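Long-range contacts in ADP-ribosylating toxin CARDS (Mycoplasma pneumoniae, PDB 4TLV), which transfers ADP-ribose from NAD(+) to multiple target proteins, and as the main virulence factor of the bacterium damages respiratory epithelium and causes cells to vacuolate: residues Gln554-Ser560 with Val574-Asp580; Gln445-Tyr449 with Trp564-Tyr568; Lys525-Asp531 with Arg544-Tyr549; Leu541-His545 with Asp586-Arg590. The contacts are given in a common frame with arbitrary orientation. Residue numbers count along the deposited sequence, not the author numbering.

Contact 1 of 4, residues Gln554-Ser560 with Val574-Asp580; sequences QLKVIIS and VESNVED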
# COMPACT_ATOMS: atom_id res chain seq x y z
N GLN A 554 -14.79 -21.60 10.29
CA GLN A 554 -14.60 -21.33 8.86
C GLN A 554 -15.81 -20.72 8.18
O GLN A 554 -16.94 -21.22 8.26
CB GLN A 554 -14.17 -22.60 8.11
CG GLN A 554 -13.77 -22.30 6.67
CD GLN A 554 -13.27 -23.53 5.91
OE1 GLN A 554 -13.11 -24.61 6.49
NE2 GLN A 554 -13.00 -23.36 4.62
N LEU A 555 -15.56 -19.61 7.48
CA LEU A 555 -16.61 -18.93 6.72
C LEU A 555 -16.99 -19.73 5.49
O LEU A 555 -16.12 -20.12 4.70
CB LEU A 555 -16.11 -17.54 6.29
CG LEU A 555 -17.17 -16.58 5.75
CD1 LEU A 555 -18.17 -16.24 6.88
CD2 LEU A 555 -16.53 -15.31 5.20
N LYS A 556 -18.28 -19.99 5.32
CA LYS A 556 -18.79 -20.63 4.11
C LYS A 556 -20.15 -20.06 3.70
O LYS A 556 -20.75 -19.28 4.44
CB LYS A 556 -18.91 -22.15 4.31
CG LYS A 556 -17.62 -22.84 4.70
CD LYS A 556 -17.76 -24.35 4.56
CE LYS A 556 -16.66 -25.08 5.32
NZ LYS A 556 -16.88 -26.56 5.27
N VAL A 557 -20.62 -20.46 2.52
CA VAL A 557 -21.92 -20.02 2.01
C VAL A 557 -22.74 -21.22 1.51
O VAL A 557 -22.22 -22.12 0.85
CB VAL A 557 -21.77 -19.05 0.83
CG1 VAL A 557 -23.12 -18.47 0.47
CG2 VAL A 557 -20.83 -17.93 1.18
N ILE A 558 -24.03 -21.22 1.83
CA ILE A 558 -24.92 -22.28 1.35
C ILE A 558 -25.21 -22.10 -0.13
O ILE A 558 -25.51 -21.00 -0.58
CB ILE A 558 -26.24 -22.33 2.16
CG1 ILE A 558 -25.92 -22.61 3.63
CG2 ILE A 558 -27.17 -23.40 1.59
CD1 ILE A 558 -27.12 -22.49 4.57
N ILE A 559 -25.10 -23.18 -0.91
CA ILE A 559 -25.19 -23.07 -2.35
C ILE A 559 -26.62 -23.12 -2.91
O ILE A 559 -26.96 -22.37 -3.84
CB ILE A 559 -24.34 -24.15 -3.07
CG1 ILE A 559 -22.86 -23.88 -2.87
CG2 ILE A 559 -24.67 -24.19 -4.53
CD1 ILE A 559 -21.95 -24.88 -3.61
N SER A 560 -27.45 -23.99 -2.36
CA SER A 560 -28.78 -24.17 -2.94
C SER A 560 -29.79 -24.48 -1.86
O SER A 560 -29.44 -24.65 -0.69
CB SER A 560 -28.75 -25.28 -3.98
OG SER A 560 -28.55 -26.53 -3.36
N VAL A 574 -15.39 -30.48 5.87
CA VAL A 574 -16.08 -30.95 4.68
C VAL A 574 -17.59 -31.04 4.91
O VAL A 574 -18.05 -31.60 5.91
CB VAL A 574 -15.55 -32.32 4.21
CG1 VAL A 574 -14.13 -32.18 3.67
CG2 VAL A 574 -15.59 -33.32 5.36
N GLU A 575 -18.35 -30.49 3.97
CA GLU A 575 -19.81 -30.52 4.00
C GLU A 575 -20.30 -30.60 2.56
O GLU A 575 -19.52 -30.45 1.63
CB GLU A 575 -20.37 -29.25 4.67
CG GLU A 575 -19.91 -29.02 6.10
CD GLU A 575 -20.25 -27.62 6.60
OE1 GLU A 575 -19.71 -26.64 6.04
OE2 GLU A 575 -21.04 -27.49 7.56
N SER A 576 -21.60 -30.82 2.38
CA SER A 576 -22.16 -30.87 1.03
C SER A 576 -23.13 -29.72 0.77
O SER A 576 -23.70 -29.15 1.70
CB SER A 576 -22.83 -32.23 0.78
OG SER A 576 -23.64 -32.61 1.88
N ASN A 577 -23.30 -29.36 -0.50
CA ASN A 577 -24.16 -28.24 -0.87
C ASN A 577 -23.65 -26.92 -0.29
O ASN A 577 -24.43 -26.01 -0.03
CB ASN A 577 -25.59 -28.49 -0.38
CG ASN A 577 -26.54 -27.37 -0.77
OD1 ASN A 577 -26.52 -26.91 -1.92
ND2 ASN A 577 -27.36 -26.92 0.17
N VAL A 578 -22.34 -26.82 -0.06
CA VAL A 578 -21.80 -25.56 0.43
C VAL A 578 -20.55 -25.14 -0.32
O VAL A 578 -19.85 -25.97 -0.92
CB VAL A 578 -21.50 -25.58 1.94
CG1 VAL A 578 -22.76 -25.94 2.72
CG2 VAL A 578 -20.36 -26.53 2.25
N GLU A 579 -20.28 -23.84 -0.31
CA GLU A 579 -19.12 -23.29 -1.00
C GLU A 579 -18.18 -22.78 0.07
O GLU A 579 -18.57 -21.94 0.87
CB GLU A 579 -19.55 -22.13 -1.89
CG GLU A 579 -18.39 -21.52 -2.70
CD GLU A 579 -17.63 -22.58 -3.49
OE1 GLU A 579 -18.14 -23.04 -4.53
OE2 GLU A 579 -16.53 -22.98 -3.05
N ASP A 580 -16.95 -23.29 0.10
CA ASP A 580 -15.97 -22.75 1.03
C ASP A 580 -14.94 -21.85 0.36
O ASP A 580 -14.11 -21.23 1.02
CB ASP A 580 -15.32 -23.84 1.89
CG ASP A 580 -14.45 -24.80 1.09
OD1 ASP A 580 -14.31 -24.65 -0.15
OD2 ASP A 580 -13.89 -25.72 1.73
O HOH W 1 -13.62 -20.54 3.71
O HOH W 2 -12.24 -26.08 3.61
O HOH W 3 -16.56 -27.64 2.71
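Start with Lys-556, the residue most covered here. Its extended side chain runs across the partner segment, with Lys-556 CD 4.1 Å from Val-578 CG2 and 3.7 Å from Asp-580 CB, and ends in a salt bridge from NZ to Glu-575 OE1 at 2.9 Å. The ammonium also donates to the carbonyl oxygen of Asp-572, and Glu-575 OE1 is also hydrogen-bonded to Tyr-568 OH, so the ion pair is part of a larger polar cluster. Asn-577, next in covered area, sits at the other end. With positive phi it turns the chain into the strand; Asn-577 O accepts from Ile-559 N (3.0 Å), while the side-chain amide clasps Ser-560: Ser-560 OG donates to Asn-577 OD1 at 2.5 Å and Asn-577 ND2 donates to Ser-560 O at 3.2 Å. Between these ends lies Glu-579, paired with Val-557 through N to Val-557 O (2.8 Å) and O to Val-557 N (3.0 Å), a hydrogen-bonded antiparallel pair. Water 1 extends the ladder, donating to Leu-555 O (2.7 Å) and Asp-580 O (2.8 Å). In the C-terminal beta-trefoil domain, strand 554-558 lies between strands 567-570 and 578-583, and Val-557 and Glu-579 reach toward strand 448-450.

Contact 2 of 4, residues Gln445-Tyr449 with Trp564-Tyr568; sequences QLGWY and WGGWY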
# COMPACT_ATOMS: atom_id res chain seq x y z
N GLN A 445 -13.39 -6.97 -1.50
CA GLN A 445 -14.42 -7.25 -2.48
C GLN A 445 -14.94 -8.71 -2.39
O GLN A 445 -15.06 -9.40 -3.40
CB GLN A 445 -13.84 -6.97 -3.87
CG GLN A 445 -14.85 -6.74 -4.96
CD GLN A 445 -14.22 -6.26 -6.27
OE1 GLN A 445 -13.03 -6.49 -6.53
NE2 GLN A 445 -15.02 -5.60 -7.10
N LEU A 446 -15.23 -9.18 -1.17
CA LEU A 446 -15.58 -10.59 -0.96
C LEU A 446 -16.82 -10.99 -1.74
O LEU A 446 -17.76 -10.22 -1.83
CB LEU A 446 -15.79 -10.93 0.51
CG LEU A 446 -14.66 -10.53 1.47
CD1 LEU A 446 -15.01 -10.98 2.87
CD2 LEU A 446 -13.31 -11.12 1.01
N GLY A 447 -16.82 -12.20 -2.27
CA GLY A 447 -17.99 -12.71 -2.96
C GLY A 447 -17.89 -14.21 -3.10
O GLY A 447 -17.01 -14.84 -2.53
N TRP A 448 -18.82 -14.79 -3.84
CA TRP A 448 -18.69 -16.18 -4.21
C TRP A 448 -19.16 -16.38 -5.64
O TRP A 448 -19.77 -15.48 -6.22
CB TRP A 448 -19.35 -17.13 -3.20
CG TRP A 448 -20.84 -16.98 -2.97
CD1 TRP A 448 -21.46 -16.05 -2.18
CD2 TRP A 448 -21.88 -17.84 -3.48
NE1 TRP A 448 -22.83 -16.27 -2.18
CE2 TRP A 448 -23.11 -17.36 -2.97
CE3 TRP A 448 -21.89 -18.97 -4.31
CZ2 TRP A 448 -24.34 -17.96 -3.27
CZ3 TRP A 448 -23.11 -19.57 -4.61
CH2 TRP A 448 -24.32 -19.06 -4.09
N TYR A 449 -18.85 -17.55 -6.19
CA TYR A 449 -19.04 -17.82 -7.60
C TYR A 449 -19.67 -19.19 -7.75
O TYR A 449 -19.30 -20.14 -7.07
CB TYR A 449 -17.67 -17.83 -8.27
CG TYR A 449 -17.66 -18.12 -9.74
CD1 TYR A 449 -17.90 -17.12 -10.67
CD2 TYR A 449 -17.35 -19.40 -10.21
CE1 TYR A 449 -17.86 -17.39 -12.02
CE2 TYR A 449 -17.30 -19.66 -11.55
CZ TYR A 449 -17.55 -18.66 -12.45
OH TYR A 449 -17.50 -18.95 -13.80
N TRP A 564 -30.31 -20.74 0.40
CA TRP A 564 -29.22 -20.46 -0.53
C TRP A 564 -28.68 -19.06 -0.29
O TRP A 564 -29.43 -18.14 -0.01
CB TRP A 564 -29.67 -20.61 -1.98
CG TRP A 564 -30.47 -19.46 -2.53
CD1 TRP A 564 -31.83 -19.38 -2.62
CD2 TRP A 564 -29.95 -18.25 -3.09
NE1 TRP A 564 -32.19 -18.19 -3.20
CE2 TRP A 564 -31.06 -17.47 -3.49
CE3 TRP A 564 -28.66 -17.74 -3.29
CZ2 TRP A 564 -30.92 -16.21 -4.07
CZ3 TRP A 564 -28.52 -16.49 -3.86
CH2 TRP A 564 -29.65 -15.74 -4.25
N GLY A 565 -27.36 -18.91 -0.39
CA GLY A 565 -26.76 -17.59 -0.26
C GLY A 565 -26.49 -17.18 1.17
O GLY A 565 -25.98 -16.10 1.41
N GLY A 566 -26.83 -18.05 2.11
CA GLY A 566 -26.63 -17.75 3.52
C GLY A 566 -25.19 -17.96 3.97
O GLY A 566 -24.61 -19.03 3.79
N TRP A 567 -24.61 -16.92 4.58
CA TRP A 567 -23.23 -16.98 5.07
C TRP A 567 -23.22 -17.51 6.49
O TRP A 567 -23.96 -17.04 7.34
CB TRP A 567 -22.60 -15.57 5.00
CG TRP A 567 -22.45 -15.07 3.60
CD1 TRP A 567 -23.45 -14.67 2.77
CD2 TRP A 567 -21.23 -14.90 2.86
NE1 TRP A 567 -22.93 -14.27 1.56
CE2 TRP A 567 -21.57 -14.40 1.59
CE3 TRP A 567 -19.88 -15.12 3.16
CZ2 TRP A 567 -20.61 -14.12 0.61
CZ3 TRP A 567 -18.92 -14.85 2.18
CH2 TRP A 567 -19.29 -14.36 0.92
N TYR A 568 -22.36 -18.49 6.76
CA TYR A 568 -22.27 -19.05 8.10
C TYR A 568 -20.83 -19.41 8.41
O TYR A 568 -19.97 -19.37 7.53
CB TYR A 568 -23.18 -20.29 8.21
CG TYR A 568 -22.71 -21.48 7.39
CD1 TYR A 568 -23.01 -21.58 6.03
CD2 TYR A 568 -21.97 -22.49 7.98
CE1 TYR A 568 -22.57 -22.67 5.27
CE2 TYR A 568 -21.54 -23.59 7.24
CZ TYR A 568 -21.84 -23.67 5.89
OH TYR A 568 -21.39 -24.75 5.16
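Leu-446 points its CA-to-CB bond toward the partner segment but stops short of touching it. Gly-447 then brings its carbonyl oxygen to 4.2 Å from Trp-567 CH2. Trp-448 does most of the work. Its indole fills the space between the two segments: Trp-448 CD1 lies 3.5 Å from Trp-567 CZ2, with the ring planes at 74°, and Trp-448 CZ2 comes to 3.9 Å from Gly-565 CA and 4.3 Å from Trp-564 CE3. Trp-448 and Trp-564 meet at their edges. Gly-565 has phi 85°, and a CB there would run into the ring of Trp-564 and the preceding carbonyl, so the missing side chain lets the chain turn close to the tryptophans. Direct contact is thus van der Waals packing, but both Trp-448 NE1 and Trp-567 NE1 are hydrogen-bonded to Ser-463 OG. The contact joins the opening part of the C-terminal beta-trefoil domain to a late strand: Trp-448 stacks on Tyr-455 of neighbouring strand 453-457, and Val-557 of strand 554-558 packs against both Trp-448 and Trp-567.

Contact 3 of 4, residues Lys525-Asp531 with Arg544-Tyr549; sequences KWYFSRD and RHIRCY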
# COMPACT_ATOMS: atom_id res chain seq x y z
N LYS A 525 -12.38 -10.98 14.41
CA LYS A 525 -11.10 -11.12 13.69
C LYS A 525 -11.05 -12.32 12.73
O LYS A 525 -11.40 -13.44 13.11
CB LYS A 525 -9.94 -11.19 14.69
CG LYS A 525 -9.87 -9.97 15.60
CD LYS A 525 -8.56 -9.90 16.34
CE LYS A 525 -8.45 -8.57 17.09
NZ LYS A 525 -7.21 -8.56 17.90
N TRP A 526 -10.58 -12.07 11.51
CA TRP A 526 -10.55 -13.09 10.46
C TRP A 526 -9.20 -13.11 9.75
O TRP A 526 -8.47 -12.12 9.74
CB TRP A 526 -11.65 -12.81 9.43
CG TRP A 526 -13.00 -12.73 10.05
CD1 TRP A 526 -13.57 -11.63 10.62
CD2 TRP A 526 -13.94 -13.79 10.18
NE1 TRP A 526 -14.82 -11.95 11.11
CE2 TRP A 526 -15.07 -13.27 10.84
CE3 TRP A 526 -13.94 -15.14 9.80
CZ2 TRP A 526 -16.20 -14.05 11.13
CZ3 TRP A 526 -15.07 -15.92 10.08
CH2 TRP A 526 -16.18 -15.37 10.74
N TYR A 527 -8.87 -14.25 9.15
CA TYR A 527 -7.66 -14.34 8.33
C TYR A 527 -7.90 -15.21 7.11
O TYR A 527 -8.85 -16.01 7.08
CB TYR A 527 -6.47 -14.86 9.16
CG TYR A 527 -6.64 -16.28 9.64
CD1 TYR A 527 -7.39 -16.56 10.78
CD2 TYR A 527 -6.07 -17.34 8.95
CE1 TYR A 527 -7.54 -17.88 11.23
CE2 TYR A 527 -6.22 -18.65 9.39
CZ TYR A 527 -6.96 -18.91 10.53
OH TYR A 527 -7.10 -20.22 10.95
N PHE A 528 -7.05 -15.04 6.10
CA PHE A 528 -7.21 -15.75 4.83
C PHE A 528 -6.23 -16.92 4.75
O PHE A 528 -5.12 -16.85 5.30
CB PHE A 528 -6.96 -14.78 3.66
CG PHE A 528 -7.90 -13.60 3.65
CD1 PHE A 528 -7.67 -12.50 4.46
CD2 PHE A 528 -9.02 -13.60 2.82
CE1 PHE A 528 -8.54 -11.41 4.46
CE2 PHE A 528 -9.90 -12.52 2.81
CZ PHE A 528 -9.66 -11.43 3.63
N SER A 529 -6.66 -17.99 4.08
CA SER A 529 -5.87 -19.22 3.95
C SER A 529 -5.85 -19.69 2.51
O SER A 529 -6.89 -19.76 1.87
CB SER A 529 -6.45 -20.36 4.79
OG SER A 529 -6.56 -20.01 6.15
N ARG A 530 -4.66 -20.05 2.02
CA ARG A 530 -4.54 -20.62 0.69
C ARG A 530 -4.84 -22.12 0.70
O ARG A 530 -5.37 -22.65 -0.26
CB ARG A 530 -3.12 -20.36 0.12
CG ARG A 530 -2.79 -18.87 -0.09
CD ARG A 530 -1.30 -18.68 -0.39
NE ARG A 530 -0.94 -19.39 -1.63
CZ ARG A 530 -0.99 -18.86 -2.85
NH1 ARG A 530 -1.35 -17.59 -3.01
NH2 ARG A 530 -0.65 -19.59 -3.90
N ASP A 531 -4.50 -22.78 1.81
CA ASP A 531 -4.65 -24.23 1.95
C ASP A 531 -4.21 -24.96 0.68
O ASP A 531 -3.11 -24.72 0.19
CB ASP A 531 -6.07 -24.61 2.40
CG ASP A 531 -6.43 -24.05 3.79
OD1 ASP A 531 -5.57 -24.08 4.70
OD2 ASP A 531 -7.56 -23.57 3.98
N ARG A 544 -9.88 -17.83 -1.66
CA ARG A 544 -9.25 -18.16 -0.39
C ARG A 544 -10.28 -18.80 0.54
O ARG A 544 -11.48 -18.57 0.39
CB ARG A 544 -8.72 -16.90 0.31
CG ARG A 544 -7.64 -16.13 -0.46
CD ARG A 544 -6.31 -16.92 -0.49
NE ARG A 544 -5.25 -16.08 -1.06
CZ ARG A 544 -5.09 -15.85 -2.36
NH1 ARG A 544 -5.90 -16.41 -3.26
NH2 ARG A 544 -4.10 -15.07 -2.78
N HIS A 545 -9.80 -19.56 1.52
CA HIS A 545 -10.61 -19.89 2.68
C HIS A 545 -10.48 -18.75 3.70
O HIS A 545 -9.45 -18.08 3.76
CB HIS A 545 -10.15 -21.22 3.30
CG HIS A 545 -10.41 -22.40 2.41
ND1 HIS A 545 -9.64 -23.55 2.45
CD2 HIS A 545 -11.33 -22.60 1.44
CE1 HIS A 545 -10.09 -24.41 1.55
NE2 HIS A 545 -11.11 -23.86 0.92
N ILE A 546 -11.52 -18.54 4.50
CA ILE A 546 -11.51 -17.50 5.52
C ILE A 546 -11.89 -18.11 6.86
O ILE A 546 -12.89 -18.81 6.96
CB ILE A 546 -12.45 -16.32 5.15
CG1 ILE A 546 -12.01 -15.69 3.82
CG2 ILE A 546 -12.48 -15.28 6.28
CD1 ILE A 546 -12.92 -14.59 3.31
N ARG A 547 -11.07 -17.87 7.88
CA ARG A 547 -11.31 -18.43 9.21
C ARG A 547 -11.26 -17.35 10.28
O ARG A 547 -10.57 -16.33 10.12
CB ARG A 547 -10.27 -19.50 9.53
CG ARG A 547 -10.40 -20.76 8.68
CD ARG A 547 -9.41 -21.85 9.09
NE ARG A 547 -9.66 -23.08 8.34
CZ ARG A 547 -9.18 -23.33 7.13
NH1 ARG A 547 -8.41 -22.44 6.51
NH2 ARG A 547 -9.47 -24.48 6.53
N CYS A 548 -11.96 -17.59 11.38
CA CYS A 548 -12.01 -16.65 12.49
C CYS A 548 -10.87 -16.94 13.48
O CYS A 548 -10.58 -18.11 13.76
CB CYS A 548 -13.38 -16.76 13.16
SG CYS A 548 -13.59 -15.78 14.64
N TYR A 549 -10.22 -15.91 13.99
CA TYR A 549 -9.16 -16.10 14.98
C TYR A 549 -9.62 -16.89 16.21
O TYR A 549 -8.83 -17.63 16.80
CB TYR A 549 -8.66 -14.77 15.54
CG TYR A 549 -7.61 -13.99 14.74
CD1 TYR A 549 -7.78 -13.68 13.40
CD2 TYR A 549 -6.48 -13.49 15.39
CE1 TYR A 549 -6.82 -12.92 12.70
CE2 TYR A 549 -5.53 -12.74 14.71
CZ TYR A 549 -5.71 -12.46 13.36
OH TYR A 549 -4.77 -11.69 12.71
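Trp-526, Phe-528, Ile-546 and Cys-548 form the apolar side of this strand pair. Cys-548 CB sits over the indole face, 3.9 Å from the centroid of the Trp-526 six-membered ring; Ile-546 bridges both aromatics, with CG2 3.8 Å from Trp-526 CE3 and CD1 3.7 Å from Phe-528 CE2. The backbones form a regular antiparallel ladder, strands 526-529 and 543-548 of the C-terminal beta-trefoil domain: Tyr-527 pairs with Arg-547 (N to O 2.9 Å, O to N 3.0 Å) and Ser-529 with His-545 (N to O 2.8 Å, O to N 2.9 Å). At one end Tyr-549 N donates to Lys-525 O (2.9 Å), Lys-525 CB covers the Tyr-549 ring face in a CH-pi contact, and the edge of Tyr-527 meets the face of Tyr-549. On the face of Tyr-527, Ser-529, His-545 and Arg-547 the contact turns polar toward Asp-531. Asp-531 OD2 accepts from His-545 ND1 at 2.6 Å and forms a salt bridge with Arg-547 NH1 at 2.9 Å, while Asp-531 OD1 and Ser-529 OG reach Gln-105 and Asp-101 of the N-terminal mART domain.

Contact 4 of 4, residues Leu541-His545 with Asp586-Arg590; sequences LNFRH and DGFDR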
# COMPACT_ATOMS: atom_id res chain seq x y z
N LEU A 541 -9.91 -17.23 -11.50
CA LEU A 541 -10.45 -16.62 -10.27
C LEU A 541 -9.52 -16.72 -9.06
O LEU A 541 -8.75 -17.67 -8.94
CB LEU A 541 -11.81 -17.21 -9.92
CG LEU A 541 -12.88 -17.05 -11.01
CD1 LEU A 541 -14.14 -17.81 -10.64
CD2 LEU A 541 -13.21 -15.58 -11.26
N ASN A 542 -9.62 -15.75 -8.16
CA ASN A 542 -8.82 -15.69 -6.94
C ASN A 542 -9.66 -16.10 -5.72
O ASN A 542 -10.51 -15.33 -5.26
CB ASN A 542 -8.27 -14.26 -6.76
CG ASN A 542 -7.12 -14.19 -5.77
OD1 ASN A 542 -6.25 -15.07 -5.74
ND2 ASN A 542 -7.11 -13.14 -4.95
N PHE A 543 -9.43 -17.32 -5.22
CA PHE A 543 -10.17 -17.84 -4.06
C PHE A 543 -9.27 -17.97 -2.83
O PHE A 543 -8.06 -18.20 -2.95
CB PHE A 543 -10.70 -19.25 -4.36
CG PHE A 543 -11.77 -19.30 -5.41
CD1 PHE A 543 -13.00 -18.68 -5.20
CD2 PHE A 543 -11.58 -20.02 -6.57
CE1 PHE A 543 -14.00 -18.76 -6.17
CE2 PHE A 543 -12.57 -20.10 -7.54
CZ PHE A 543 -13.78 -19.47 -7.34
N ARG A 544 -9.88 -17.83 -1.66
CA ARG A 544 -9.25 -18.16 -0.39
C ARG A 544 -10.28 -18.80 0.54
O ARG A 544 -11.48 -18.57 0.39
CB ARG A 544 -8.72 -16.90 0.31
CG ARG A 544 -7.64 -16.13 -0.46
CD ARG A 544 -6.31 -16.92 -0.49
NE ARG A 544 -5.25 -16.08 -1.06
CZ ARG A 544 -5.09 -15.85 -2.36
NH1 ARG A 544 -5.90 -16.41 -3.26
NH2 ARG A 544 -4.10 -15.07 -2.78
N HIS A 545 -9.80 -19.56 1.52
CA HIS A 545 -10.61 -19.89 2.68
C HIS A 545 -10.48 -18.75 3.70
O HIS A 545 -9.45 -18.08 3.76
CB HIS A 545 -10.15 -21.22 3.30
CG HIS A 545 -10.41 -22.40 2.41
ND1 HIS A 545 -9.64 -23.55 2.45
CD2 HIS A 545 -11.33 -22.60 1.44
CE1 HIS A 545 -10.09 -24.41 1.55
NE2 HIS A 545 -11.11 -23.86 0.92
N ASP A 586 -7.98 -9.72 -6.46
CA ASP A 586 -6.61 -10.08 -6.82
C ASP A 586 -5.63 -9.07 -6.25
O ASP A 586 -5.83 -7.87 -6.44
CB ASP A 586 -6.42 -10.09 -8.33
CG ASP A 586 -6.61 -11.46 -8.93
OD1 ASP A 586 -7.78 -11.83 -9.16
OD2 ASP A 586 -5.60 -12.15 -9.16
N GLY A 587 -4.59 -9.55 -5.59
CA GLY A 587 -3.53 -8.69 -5.06
C GLY A 587 -3.78 -8.13 -3.67
O GLY A 587 -2.98 -7.36 -3.16
N PHE A 588 -4.90 -8.51 -3.06
CA PHE A 588 -5.27 -7.99 -1.75
C PHE A 588 -4.20 -8.30 -0.70
O PHE A 588 -4.09 -7.58 0.28
CB PHE A 588 -6.61 -8.58 -1.29
CG PHE A 588 -6.49 -9.97 -0.73
CD1 PHE A 588 -6.34 -11.06 -1.58
CD2 PHE A 588 -6.48 -10.17 0.64
CE1 PHE A 588 -6.20 -12.35 -1.06
CE2 PHE A 588 -6.34 -11.44 1.17
CZ PHE A 588 -6.20 -12.53 0.33
N ASP A 589 -3.45 -9.38 -0.88
CA ASP A 589 -2.46 -9.79 0.13
C ASP A 589 -1.04 -9.25 -0.16
O ASP A 589 -0.05 -9.70 0.45
CB ASP A 589 -2.46 -11.32 0.34
CG ASP A 589 -2.48 -12.11 -0.98
OD1 ASP A 589 -2.44 -11.49 -2.07
OD2 ASP A 589 -2.57 -13.36 -0.93
N ARG A 590 -0.94 -8.26 -1.05
CA ARG A 590 0.34 -7.69 -1.42
C ARG A 590 0.54 -6.21 -1.08
O ARG A 590 1.66 -5.70 -1.18
CB ARG A 590 0.61 -7.90 -2.92
CG ARG A 590 0.59 -9.37 -3.34
CD ARG A 590 1.43 -9.60 -4.60
NE ARG A 590 1.39 -8.44 -5.49
CZ ARG A 590 0.52 -8.31 -6.48
NH1 ARG A 590 -0.37 -9.28 -6.70
NH2 ARG A 590 0.54 -7.22 -7.25
O HOH W 4 -4.27 -12.06 -4.35
O HOH W 5 -3.72 -14.89 0.96
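Arg-544 has every nitrogen of its guanidinium occupied. Arg-544 NH2 donates to Asp-589 OD2 at 2.9 Å, a salt bridge lying near the guanidinium plane. Arg-544 NH1 turns back on its own strand, donating to Asn-542 OD1 and to Phe-543 O, both at 2.8 Å, and Arg-544 NE donates to water 5 at 2.8 Å. That water in turn donates to Asp-589 OD2 at 2.7 Å, so one carboxylate oxygen receives the arginine both directly and through water. The other, Asp-589 OD1, accepts from water 4 at 3.0 Å. Water 4 also accepts from Gly-587 N at 2.8 Å and, weakly, from Asn-542 ND2 at 3.1 Å; the same ND2 donates to Val-584 O. The tail is held in shape by a type I turn from Gly-587 to Arg-590, closed by Arg-590 N to Gly-587 O at 3.1 Å. Gly-587, with phi 87°, opens the turn. Phe-588 CE1 lies over one face of the guanidinium, 3.8 Å from Arg-544 NH2, and the Phe-588 ring meets Phe-528 on strand 526-529. Beyond the turn, Arg-590 forms a salt bridge with Glu-54 in the mART domain. The charge of buried Arg-544 is thus met by Asp-589, and the chain's C-terminal tail is fastened to the D3 sheet by this ion pair and two bridging waters together with the packing of Phe-588.

In the fold
All four contacts lie in D3, and contacts 1, 3 and 4 meet around strand 543-548 and its neighbours. Contacts 3 and 4 share Arg-544 and His-545, while contact 1 pairs the next two strands of the same sheet, with Leu-555 N probably hydrogen-bonded to Ile-546 O. Contact 2 is the most buried: mostly interior tryptophan packing, with Trp-564 at the surface, touching contact 1 where Val-557 meets Trp-448 and contact 3 where Leu-446 meets Phe-528 and Ile-546. Contacts 1 and 3 are backbone ladders with polar outer parts, contact 1 being the more exposed. Contact 4 lacks a ladder, relying on side-chain charge, water and Phe-588, and lies nearest the chain's centre.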